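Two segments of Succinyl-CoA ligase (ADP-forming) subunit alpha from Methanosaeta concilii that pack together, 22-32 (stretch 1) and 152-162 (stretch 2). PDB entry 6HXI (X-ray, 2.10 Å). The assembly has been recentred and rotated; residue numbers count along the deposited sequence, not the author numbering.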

# COMPACT_ATOMS: atom_id res chain seq x y z
N THR B 22 29.92 21.16 3.52
CA THR B 22 28.77 22.02 3.85
C THR B 22 29.10 23.12 4.87
O THR B 22 28.64 24.25 4.70
CB THR B 22 27.55 21.18 4.27
OG1 THR B 22 27.83 20.58 5.53
CG2 THR B 22 27.19 20.09 3.26
N ASN B 23 29.87 22.81 5.90
CA ASN B 23 30.26 23.82 6.90
C ASN B 23 31.18 24.90 6.32
O ASN B 23 30.97 26.09 6.58
CB ASN B 23 30.90 23.17 8.14
CG ASN B 23 30.70 23.95 9.42
OD1 ASN B 23 29.98 24.96 9.48
ND2 ASN B 23 31.32 23.47 10.49
N ALA B 24 32.17 24.49 5.51
CA ALA B 24 33.11 25.37 4.82
C ALA B 24 32.33 26.25 3.83
O ALA B 24 32.55 27.46 3.79
CB ALA B 24 34.14 24.53 4.08
N ILE B 25 31.38 25.65 3.07
CA ILE B 25 30.51 26.38 2.15
C ILE B 25 29.77 27.47 2.94
O ILE B 25 29.82 28.64 2.54
CB ILE B 25 29.54 25.45 1.38
CG1 ILE B 25 30.31 24.60 0.35
CG2 ILE B 25 28.43 26.24 0.70
CD1 ILE B 25 29.62 23.21 0.02
N GLN B 26 29.11 27.08 4.06
CA GLN B 26 28.38 28.02 4.91
C GLN B 26 29.28 29.15 5.46
O GLN B 26 28.83 30.30 5.50
CB GLN B 26 27.60 27.32 6.05
CG GLN B 26 26.62 28.26 6.77
CD GLN B 26 25.59 28.85 5.82
OE1 GLN B 26 24.65 28.18 5.40
NE2 GLN B 26 25.78 30.09 5.42
N ARG B 27 30.52 28.83 5.85
CA ARG B 27 31.48 29.81 6.38
C ARG B 27 31.80 30.87 5.34
O ARG B 27 31.79 32.06 5.65
CB ARG B 27 32.77 29.12 6.86
CG ARG B 27 32.56 28.33 8.14
CD ARG B 27 33.83 28.10 8.89
NE ARG B 27 33.54 27.64 10.24
CZ ARG B 27 33.64 26.39 10.64
NH1 ARG B 27 33.37 26.06 11.89
NH2 ARG B 27 34.02 25.44 9.79
N MET B 28 32.03 30.43 4.07
CA MET B 28 32.32 31.36 2.98
C MET B 28 31.14 32.32 2.76
O MET B 28 31.33 33.54 2.75
CB MET B 28 32.69 30.61 1.69
CG MET B 28 34.07 30.01 1.75
SD MET B 28 34.53 29.03 0.30
CE MET B 28 34.76 30.32 -0.90
N LEU B 29 29.91 31.78 2.67
CA LEU B 29 28.70 32.57 2.47
C LEU B 29 28.45 33.54 3.61
O LEU B 29 28.06 34.68 3.37
CB LEU B 29 27.48 31.65 2.27
CG LEU B 29 27.50 30.82 1.01
CD1 LEU B 29 26.41 29.75 1.05
CD2 LEU B 29 27.35 31.69 -0.22
N ASP B 30 28.72 33.10 4.85
CA ASP B 30 28.53 33.92 6.04
C ASP B 30 29.46 35.15 6.01
O ASP B 30 29.04 36.24 6.38
CB ASP B 30 28.76 33.08 7.31
CG ASP B 30 27.56 32.26 7.77
OD1 ASP B 30 26.49 32.39 7.16
OD2 ASP B 30 27.70 31.54 8.78
N PHE B 31 30.69 34.96 5.53
CA PHE B 31 31.68 36.03 5.40
C PHE B 31 31.24 37.03 4.33
O PHE B 31 31.26 38.23 4.58
CB PHE B 31 33.06 35.45 5.06
CG PHE B 31 34.18 36.47 5.08
CD1 PHE B 31 34.52 37.14 6.26
CD2 PHE B 31 34.88 36.78 3.92
CE1 PHE B 31 35.57 38.08 6.28
CE2 PHE B 31 35.91 37.74 3.94
CZ PHE B 31 36.26 38.36 5.12
N ASP B 32 30.76 36.53 3.19
CA ASP B 32 30.26 37.36 2.10
C ASP B 32 29.11 38.22 2.62
O ASP B 32 29.09 39.42 2.37
CB ASP B 32 29.77 36.47 0.93
CG ASP B 32 30.80 35.52 0.37
OD1 ASP B 32 32.02 35.82 0.45
OD2 ASP B 32 30.39 34.47 -0.17
N GLY B 152 37.52 28.79 2.06
CA GLY B 152 36.91 27.77 2.92
C GLY B 152 36.74 28.17 4.37
O GLY B 152 36.03 29.12 4.70
N ASN B 153 37.44 27.46 5.25
CA ASN B 153 37.38 27.67 6.71
C ASN B 153 38.30 28.75 7.25
O ASN B 153 38.32 28.95 8.47
CB ASN B 153 37.66 26.36 7.42
CG ASN B 153 36.62 25.30 7.15
OD1 ASN B 153 35.44 25.47 7.42
ND2 ASN B 153 37.05 24.13 6.69
N THR B 154 39.06 29.44 6.38
CA THR B 154 39.99 30.48 6.87
C THR B 154 39.31 31.49 7.78
O THR B 154 38.31 32.09 7.38
CB THR B 154 40.71 31.15 5.72
OG1 THR B 154 41.32 30.15 4.93
CG2 THR B 154 41.74 32.16 6.19
N ALA B 155 39.87 31.65 8.99
CA ALA B 155 39.48 32.58 10.06
C ALA B 155 38.25 32.14 10.88
O ALA B 155 37.69 32.95 11.62
CB ALA B 155 39.30 33.99 9.53
N GLY B 156 37.90 30.87 10.79
CA GLY B 156 36.91 30.21 11.64
C GLY B 156 35.51 30.76 11.73
O GLY B 156 34.82 30.90 10.71
N THR B 157 35.03 30.95 12.95
CA THR B 157 33.65 31.38 13.22
C THR B 157 33.38 32.83 12.87
O THR B 157 34.31 33.64 12.88
CB THR B 157 33.26 31.08 14.69
OG1 THR B 157 34.01 31.91 15.58
CG2 THR B 157 33.48 29.60 15.06
N ILE B 158 32.09 33.18 12.65
CA ILE B 158 31.69 34.57 12.37
C ILE B 158 31.99 35.46 13.58
O ILE B 158 32.35 36.64 13.40
CB ILE B 158 30.23 34.64 11.84
CG1 ILE B 158 30.19 34.33 10.33
CG2 ILE B 158 29.55 35.98 12.09
CD1 ILE B 158 30.87 35.33 9.38
N GLU B 159 31.93 34.90 14.80
CA GLU B 159 32.27 35.61 16.05
C GLU B 159 33.75 36.04 16.00
O GLU B 159 34.07 37.19 16.27
CB GLU B 159 31.98 34.73 17.28
CG GLU B 159 30.53 34.82 17.74
CD GLU B 159 29.95 33.65 18.51
OE1 GLU B 159 28.98 33.87 19.27
OE2 GLU B 159 30.44 32.51 18.34
N ASN B 160 34.62 35.11 15.60
CA ASN B 160 36.05 35.36 15.43
C ASN B 160 36.29 36.39 14.32
O ASN B 160 37.12 37.28 14.51
CB ASN B 160 36.82 34.06 15.17
CG ASN B 160 38.30 34.27 15.02
OD1 ASN B 160 39.01 34.65 15.95
ND2 ASN B 160 38.76 34.12 13.81
N ILE B 161 35.55 36.31 13.19
CA ILE B 161 35.66 37.28 12.09
C ILE B 161 35.34 38.69 12.59
O ILE B 161 36.09 39.63 12.30
CB ILE B 161 34.84 36.86 10.84
CG1 ILE B 161 35.62 35.84 10.03
CG2 ILE B 161 34.41 38.05 9.95
CD1 ILE B 161 34.81 34.72 9.73
N ILE B 162 34.25 38.81 13.39
CA ILE B 162 33.81 40.07 14.00
C ILE B 162 34.84 40.57 15.02
O ILE B 162 35.30 41.71 14.91
CB ILE B 162 32.37 39.96 14.57
CG1 ILE B 162 31.35 39.80 13.42
CG2 ILE B 162 32.04 41.17 15.43
CD1 ILE B 162 30.01 39.14 13.82

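Stretch 1 is helical throughout, its backbone bonded from i+4 N to i O. Stretch 2 begins as a loop: N153 to G156 form a type II beta turn, closed by G156 N to N153 O at 3.0 Å, and a helix starts at I158. T157 caps that helix, its OG1 accepting from N160 N at 3.3 Å, while N160 ND2 reaches back to A155 O at 2.7 Å and ties the helix to the turn. The two helices run at 36° to each other with axes 10.8 Å apart at their closest. The loop makes the closer backbone approach: the CA atoms of A24 and G152 lie 4.9 Å apart, those of D30 and I158 7.1 Å.

G152 and G156 both have positive phi, which by itself favours glycine. The main chain of G152 lies close to stretch 1, with its N 3.5 Å from M28 SD and its O 3.9 Å from R27 CB. The small A24 matches this close passage; its CA lies 3.5 Å from N153 OD1.

The one hydrogen bond between the stretches runs from R27 NH2 to N153 OD1, 2.8 Å long. R27 points toward stretch 2, and its long, largely extended side chain carries the guanidinium to the asparagine carboxamide, which meets it at the edge, near its plane, where N-H groups can donate. The aliphatic part is also used: R27 CD lies 3.5 Å from G156 O.

Farther along, the contact becomes largely apolar. I158 points toward stretch 1 and sets CG1 3.6 Å from D30 CB, touching the aspartate through its methylene; the D30 carboxylate is hydrogen-bonded elsewhere in the structure. I158 CD1 also reaches within 3.9 Å of F31 N. The F31 ring receives I161 at its edge, CD1 to CG2 3.8 Å, a contact suited to two buried hydrocarbon side chains. Together the stretches bury 495 Å².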